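Local coordinates for protein sucrose 6(F)-phosphate phosphorylase (Thermoanaerobacterium thermosaccharolyticum DSM 571, PDB 6S9V) that is a phosphorylase of the alpha-amylase family, a carbohydrate-active enzyme whose catalytic domain is built on an eight-stranded beta/alpha (TIM) barrel, at residues A[308-313]-A[415-420]; A[361-366]-A[399-404]. All blocks are in the same frame, centred on the assembly; numbering follows the deposited sequence.

Contact 1: residues A[308-313]-A[415-420]. With SO4 (sulfate ion), chain E; SO4 (sulfate ion), chain H; SO4 (sulfate ion), chain I.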
loop_
_atom_site.group_PDB
_atom_site.type_symbol
_atom_site.label_atom_id
_atom_site.label_comp_id
_atom_site.label_asym_id
_atom_site.label_seq_id
_atom_site.Cartn_x
_atom_site.Cartn_y
_atom_site.Cartn_z
ATOM N N CYS A 308 -6.829 -0.709 -0.963
ATOM C CA CYS A 308 -5.715 0.108 -1.432
ATOM C C CYS A 308 -5.688 -0.013 -2.954
ATOM O O CYS A 308 -6.648 -0.488 -3.567
ATOM C CB CYS A 308 -4.404 -0.325 -0.762
ATOM S SG CYS A 308 -3.809 -1.962 -1.229
ATOM N N HIS A 309 -4.586 0.400 -3.578
ATOM C CA HIS A 309 -4.536 0.373 -5.041
ATOM C C HIS A 309 -4.294 -1.023 -5.599
ATOM O O HIS A 309 -4.564 -1.261 -6.786
ATOM C CB HIS A 309 -3.449 1.313 -5.557
ATOM C CG HIS A 309 -2.058 0.819 -5.315
ATOM N ND1 HIS A 309 -1.472 0.825 -4.069
ATOM C CD2 HIS A 309 -1.129 0.320 -6.162
ATOM C CE1 HIS A 309 -0.248 0.344 -4.156
ATOM N NE2 HIS A 309 -0.016 0.028 -5.417
ATOM N N ASP A 310 -3.829 -1.954 -4.773
ATOM C CA ASP A 310 -3.693 -3.351 -5.146
ATOM C C ASP A 310 -4.930 -4.109 -4.665
ATOM O O ASP A 310 -5.948 -3.506 -4.302
ATOM C CB ASP A 310 -2.389 -3.915 -4.571
ATOM C CG ASP A 310 -1.153 -3.324 -5.231
ATOM O OD1 ASP A 310 -1.231 -2.942 -6.411
ATOM O OD2 ASP A 310 -0.100 -3.235 -4.560
ATOM N N GLY A 311 -4.872 -5.445 -4.693
ATOM C CA GLY A 311 -5.974 -6.267 -4.236
ATOM C C GLY A 311 -5.885 -6.628 -2.763
ATOM O O GLY A 311 -4.913 -6.332 -2.065
ATOM N N ILE A 312 -6.938 -7.292 -2.286
ATOM C CA ILE A 312 -7.029 -7.734 -0.894
ATOM C C ILE A 312 -6.089 -8.918 -0.689
ATOM O O ILE A 312 -6.252 -9.948 -1.352
ATOM C CB ILE A 312 -8.480 -8.099 -0.528
ATOM C CG1 ILE A 312 -9.402 -6.889 -0.736
ATOM C CG2 ILE A 312 -8.549 -8.599 0.899
ATOM C CD1 ILE A 312 -10.878 -7.255 -0.883
ATOM N N PRO A 313 -5.093 -8.831 0.196
ATOM C CA PRO A 313 -4.101 -9.912 0.283
ATOM C C PRO A 313 -4.675 -11.219 0.813
ATOM O O PRO A 313 -5.488 -11.235 1.739
ATOM C CB PRO A 313 -3.042 -9.355 1.250
ATOM C CG PRO A 313 -3.184 -7.874 1.151
ATOM C CD PRO A 313 -4.669 -7.640 0.957
ATOM N N ILE A 415 -10.203 -3.034 -11.879
ATOM C CA ILE A 415 -11.539 -3.115 -11.290
ATOM C C ILE A 415 -11.679 -2.143 -10.133
ATOM O O ILE A 415 -12.781 -1.669 -9.831
ATOM C CB ILE A 415 -11.817 -4.563 -10.840
ATOM C CG1 ILE A 415 -13.313 -4.798 -10.637
ATOM C CG2 ILE A 415 -11.062 -4.877 -9.541
ATOM C CD1 ILE A 415 -13.663 -6.264 -10.472
ATOM N N ASN A 416 -10.566 -1.832 -9.473
ATOM C CA ASN A 416 -10.521 -1.037 -8.253
ATOM C C ASN A 416 -9.721 0.249 -8.462
ATOM O O ASN A 416 -9.178 0.808 -7.508
ATOM C CB ASN A 416 -9.919 -1.887 -7.129
ATOM C CG ASN A 416 -9.975 -1.221 -5.771
ATOM O OD1 ASN A 416 -10.990 -0.647 -5.380
ATOM N ND2 ASN A 416 -8.869 -1.299 -5.037
ATOM N N ARG A 417 -9.646 0.743 -9.703
ATOM C CA ARG A 417 -8.863 1.938 -10.021
ATOM C C ARG A 417 -9.619 2.916 -10.923
ATOM O O ARG A 417 -9.007 3.645 -11.713
ATOM C CB ARG A 417 -7.529 1.548 -10.658
ATOM C CG ARG A 417 -6.670 0.632 -9.785
ATOM C CD ARG A 417 -5.414 0.182 -10.491
ATOM N NE ARG A 417 -4.532 -0.554 -9.589
ATOM C CZ ARG A 417 -3.413 -1.155 -9.965
ATOM N NH1 ARG A 417 -3.035 -1.132 -11.239
ATOM N NH2 ARG A 417 -2.678 -1.788 -9.070
ATOM N N HIS A 418 -10.943 2.974 -10.784
ATOM C CA HIS A 418 -11.764 3.915 -11.538
ATOM C C HIS A 418 -11.245 5.342 -11.392
ATOM O O HIS A 418 -10.808 5.750 -10.316
ATOM C CB HIS A 418 -13.212 3.831 -11.036
ATOM C CG HIS A 418 -14.153 4.777 -11.715
ATOM N ND1 HIS A 418 -14.507 4.650 -13.043
ATOM C CD2 HIS A 418 -14.818 5.862 -11.252
ATOM C CE1 HIS A 418 -15.347 5.618 -13.366
ATOM N NE2 HIS A 418 -15.561 6.360 -12.293
ATOM N N ASN A 419 -11.289 6.099 -12.483
ATOM C CA ASN A 419 -10.977 7.526 -12.460
ATOM C C ASN A 419 -12.275 8.325 -12.377
ATOM O O ASN A 419 -13.133 8.207 -13.255
ATOM C CB ASN A 419 -10.175 7.930 -13.698
ATOM C CG ASN A 419 -8.722 7.464 -13.634
ATOM O OD1 ASN A 419 -8.157 7.286 -12.553
ATOM N ND2 ASN A 419 -8.121 7.255 -14.798
ATOM N N TYR A 420 -12.411 9.136 -11.326
ATOM C CA TYR A 420 -13.596 9.955 -11.105
ATOM C C TYR A 420 -13.414 11.348 -11.690
ATOM O O TYR A 420 -12.422 12.017 -11.403
ATOM C CB TYR A 420 -13.895 10.102 -9.612
ATOM C CG TYR A 420 -14.379 8.855 -8.926
ATOM C CD1 TYR A 420 -13.480 7.930 -8.408
ATOM C CD2 TYR A 420 -15.742 8.596 -8.795
ATOM C CE1 TYR A 420 -13.919 6.788 -7.775
ATOM C CE2 TYR A 420 -16.189 7.450 -8.162
ATOM C CZ TYR A 420 -15.274 6.548 -7.658
ATOM O OH TYR A 420 -15.717 5.408 -7.029
HETATM S S SO4 E . -1.254 1.827 -0.924
HETATM O O1 SO4 E . -1.292 0.596 -0.139
HETATM O O2 SO4 E . 0.011 1.885 -1.647
HETATM O O3 SO4 E . -1.368 2.978 -0.031
HETATM O O4 SO4 E . -2.358 1.865 -1.868
HETATM S S SO4 H . -12.026 4.474 -16.095
HETATM O O1 SO4 H . -10.956 3.831 -16.854
HETATM O O2 SO4 H . -13.136 3.542 -15.923
HETATM O O3 SO4 H . -12.489 5.653 -16.820
HETATM O O4 SO4 H . -11.526 4.882 -14.787
HETATM S S SO4 I . -0.370 -3.451 -11.788
HETATM O O1 SO4 I . 0.864 -4.156 -12.112
HETATM O O2 SO4 I . -0.585 -3.502 -10.345
HETATM O O3 SO4 I . -1.488 -4.084 -12.482
HETATM O O4 SO4 I . -0.280 -2.055 -12.214
#

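Contact 2: residues A[361-366]-A[399-404]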
loop_
_atom_site.group_PDB
_atom_site.type_symbol
_atom_site.label_atom_id
_atom_site.label_comp_id
_atom_site.label_asym_id
_atom_site.label_seq_id
_atom_site.Cartn_x
_atom_site.Cartn_y
_atom_site.Cartn_z
ATOM N N ASN A 361 -8.883 -8.944 -6.325
ATOM C CA ASN A 361 -9.081 -7.657 -6.986
ATOM C C ASN A 361 -10.578 -7.364 -7.033
ATOM O O ASN A 361 -11.315 -7.993 -7.804
ATOM C CB ASN A 361 -8.486 -7.678 -8.393
ATOM C CG ASN A 361 -7.006 -8.000 -8.395
ATOM O OD1 ASN A 361 -6.268 -7.556 -7.523
ATOM N ND2 ASN A 361 -6.573 -8.788 -9.371
ATOM N N CYS A 362 -11.016 -6.387 -6.239
ATOM C CA CYS A 362 -12.426 -6.132 -5.954
ATOM C C CYS A 362 -12.496 -4.849 -5.144
ATOM O O CYS A 362 -11.647 -4.642 -4.276
ATOM C CB CYS A 362 -13.032 -7.298 -5.149
ATOM S SG CYS A 362 -14.845 -7.353 -4.994
ATOM N N THR A 363 -13.473 -3.978 -5.422
ATOM C CA THR A 363 -13.663 -2.857 -4.497
ATOM C C THR A 363 -14.163 -3.409 -3.166
ATOM O O THR A 363 -14.838 -4.439 -3.116
ATOM C CB THR A 363 -14.631 -1.794 -5.036
ATOM O OG1 THR A 363 -15.987 -2.254 -4.945
ATOM C CG2 THR A 363 -14.290 -1.434 -6.476
ATOM N N TYR A 364 -13.788 -2.749 -2.068
ATOM C CA TYR A 364 -14.144 -3.305 -0.766
ATOM C C TYR A 364 -15.650 -3.261 -0.548
ATOM O O TYR A 364 -16.231 -4.195 0.017
ATOM C CB TYR A 364 -13.395 -2.575 0.343
ATOM C CG TYR A 364 -13.109 -3.464 1.527
ATOM C CD1 TYR A 364 -11.944 -4.223 1.588
ATOM C CD2 TYR A 364 -14.014 -3.562 2.573
ATOM C CE1 TYR A 364 -11.685 -5.045 2.669
ATOM C CE2 TYR A 364 -13.769 -4.376 3.650
ATOM C CZ TYR A 364 -12.604 -5.120 3.700
ATOM O OH TYR A 364 -12.369 -5.932 4.791
ATOM N N TYR A 365 -16.304 -2.199 -1.021
ATOM C CA TYR A 365 -17.755 -2.098 -0.939
ATOM C C TYR A 365 -18.428 -3.218 -1.723
ATOM O O TYR A 365 -19.369 -3.851 -1.224
ATOM C CB TYR A 365 -18.168 -0.717 -1.444
ATOM C CG TYR A 365 -19.639 -0.390 -1.387
ATOM C CD1 TYR A 365 -20.312 -0.279 -0.175
ATOM C CD2 TYR A 365 -20.345 -0.135 -2.552
ATOM C CE1 TYR A 365 -21.662 0.060 -0.135
ATOM C CE2 TYR A 365 -21.683 0.199 -2.522
ATOM C CZ TYR A 365 -22.340 0.286 -1.319
ATOM O OH TYR A 365 -23.676 0.622 -1.309
ATOM N N SER A 366 -17.944 -3.502 -2.938
ATOM C CA SER A 366 -18.490 -4.622 -3.708
ATOM C C SER A 366 -18.227 -5.956 -3.013
ATOM O O SER A 366 -19.060 -6.875 -3.070
ATOM C CB SER A 366 -17.886 -4.647 -5.116
ATOM O OG SER A 366 -18.410 -3.618 -5.935
ATOM N N GLY A 399 -17.269 3.082 -4.063
ATOM C CA GLY A 399 -17.258 2.694 -5.461
ATOM C C GLY A 399 -17.454 1.198 -5.631
ATOM O O GLY A 399 -16.997 0.392 -4.821
ATOM N N VAL A 400 -18.152 0.830 -6.703
ATOM C CA VAL A 400 -18.368 -0.567 -7.049
ATOM C C VAL A 400 -17.395 -0.966 -8.149
ATOM O O VAL A 400 -16.808 -0.126 -8.843
ATOM C CB VAL A 400 -19.826 -0.845 -7.495
ATOM C CG1 VAL A 400 -20.811 -0.476 -6.401
ATOM C CG2 VAL A 400 -20.141 -0.100 -8.776
ATOM N N ASN A 401 -17.259 -2.280 -8.339
ATOM C CA ASN A 401 -16.353 -2.844 -9.334
ATOM C C ASN A 401 -16.532 -2.197 -10.697
ATOM O O ASN A 401 -17.649 -2.109 -11.221
ATOM C CB ASN A 401 -16.594 -4.352 -9.454
ATOM C CG ASN A 401 -16.132 -5.111 -8.241
ATOM O OD1 ASN A 401 -15.160 -4.730 -7.587
ATOM N ND2 ASN A 401 -16.829 -6.202 -7.927
ATOM N N ASP A 402 -15.405 -1.792 -11.290
ATOM C CA ASP A 402 -15.368 -1.128 -12.596
ATOM C C ASP A 402 -15.139 -2.192 -13.665
ATOM O O ASP A 402 -14.020 -2.450 -14.115
ATOM C CB ASP A 402 -14.289 -0.049 -12.603
ATOM C CG ASP A 402 -14.315 0.821 -13.853
ATOM O OD1 ASP A 402 -15.019 0.484 -14.825
ATOM O OD2 ASP A 402 -13.618 1.862 -13.846
ATOM N N PHE A 403 -16.242 -2.826 -14.078
ATOM C CA PHE A 403 -16.159 -3.871 -15.092
ATOM C C PHE A 403 -15.782 -3.308 -16.458
ATOM O O PHE A 403 -15.116 -3.995 -17.243
ATOM C CB PHE A 403 -17.486 -4.632 -15.189
ATOM C CG PHE A 403 -17.822 -5.410 -13.955
ATOM C CD1 PHE A 403 -16.961 -6.387 -13.484
ATOM C CD2 PHE A 403 -18.998 -5.171 -13.268
ATOM C CE1 PHE A 403 -17.264 -7.107 -12.346
ATOM C CE2 PHE A 403 -19.308 -5.891 -12.129
ATOM C CZ PHE A 403 -18.439 -6.861 -11.670
ATOM N N GLU A 404 -16.194 -2.075 -16.768
ATOM C CA GLU A 404 -15.833 -1.495 -18.057
ATOM C C GLU A 404 -14.322 -1.415 -18.208
ATOM O O GLU A 404 -13.769 -1.791 -19.249
ATOM C CB GLU A 404 -16.439 -0.098 -18.210
ATOM C CG GLU A 404 -16.029 0.569 -19.524
ATOM C CD GLU A 404 -16.566 1.975 -19.686
ATOM O OE1 GLU A 404 -16.798 2.656 -18.664
ATOM O OE2 GLU A 404 -16.732 2.403 -20.849
HETATM O O HOH W 1 -15.356 0.435 -2.419
#

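Contact 1: residues A[308-313]-A[415-420]
Asn416 and Arg417 meet the turn Cys308-His309-Asp310, which follows strand 302-304, the seventh strand of the TIM barrel. His309-Asp310 is a His-Asp pair after the seventh strand, as in alpha-amylase-family enzymes, and both side chains bind a molecule of BTB, consistent with a pocket at this end of the barrel. Asn416 comes first: its CG is anti to the backbone N (chi1 -173°), which carries ND2 to within 2.8 Å of Cys308 O. Arg417 does most of the work. Its chain is extended from CG to NE, and the guanidinium grips the single oxygen His309 O side-on. NE gives a 2.9 Å bond to His309 O and lies near the carbonyl plane, slightly tilted. NH2 reaches the same His309 O at 3.0 Å from well above that plane. Arg417 NH2 also forms a 3.2 Å salt bridge with Asp310 OD1, although carboxylate and guanidinium planes are turned 47° apart. In the guanidinium plane, Arg417 NH2 also lies 3.0 Å from O2 of a sulfate ion, which like the other sulfates here probably comes from the crystallisation liquor, and Arg417 NH1 bonds to its O4. The carboxylate carbon of Asp310 also lies above one face of the His309 ring, toward the rim, while ND1 and the backbone N of His309 share O4 of a second sulfate. Farther along, CD2 of His418 lies over the centre of the Tyr420 ring. Between these two residues, Asn419 N donates a 2.6 Å bond to O4 of a third sulfate.

Contact 2: residues A[361-366]-A[399-404]
Thr363 and Asn401 are joined at the N-terminus of helix 364-367, where the segment leaving strand 357-361 meets the loop between helix 393-396 and helix 403-409, beyond the eighth barrel strand, 388-392. Hydrogen bonding carries most of the contact. Thr363 is the N-cap: its OG1 accepts from Ser366 N at 3.1 Å and donates to Gly399 O at 2.8 Å. With OG1 set between the backbone N and the carbonyl carbon (chi1 75°), one hydroxyl serves both the helix and the loop. The N-H of Thr363 itself is taken by Asn401 OD1, in a straight 2.8 Å bond nearly along the C=O axis of the amide. In the reverse direction Asn401 N donates to Ser366 OG at 3.0 Å. A water adds a bridge, accepting from Tyr365 N and donating to Gly399 O, which thus receives two bonds. Van der Waals packing fills in around these polar links. CG2 of Thr363 rests 3.6 Å from Val400 C, the CB of Ser366 lies against Asn401 ND2, and CG1 of Val400 meets the Tyr365 ring at its edge, 3.9 Å from CD2; the phenol OH of that ring is bonded to Asp372. Thr363 N and OG1 and Ser366 OG thus find partners across the contact, tying the rotation of the Thr363, Ser366 and Asn401 side chains to the position of the loop backbone.

The two contacts are neighbours, their centres about 8 Å apart, with contact 1 nearer the middle of the chain and partly buried, and contact 2 farther out yet buried. They meet through Asp402 and Ile415: Asp402 N probably bonds to Ile415 O, Asp402 OD2 to His418 ND1, and Ile415 CG1 packs on Asn401 CB. Both join the region after the seventh barrel strand to the one after the eighth. Their chemistry differs accordingly. Contact 1 centres on a charged arginine that bonds a carbonyl and a carboxylate beside a probable pocket holding BTB, whereas contact 2 relies on neutral hydroxyls, amides and one water around a helix start.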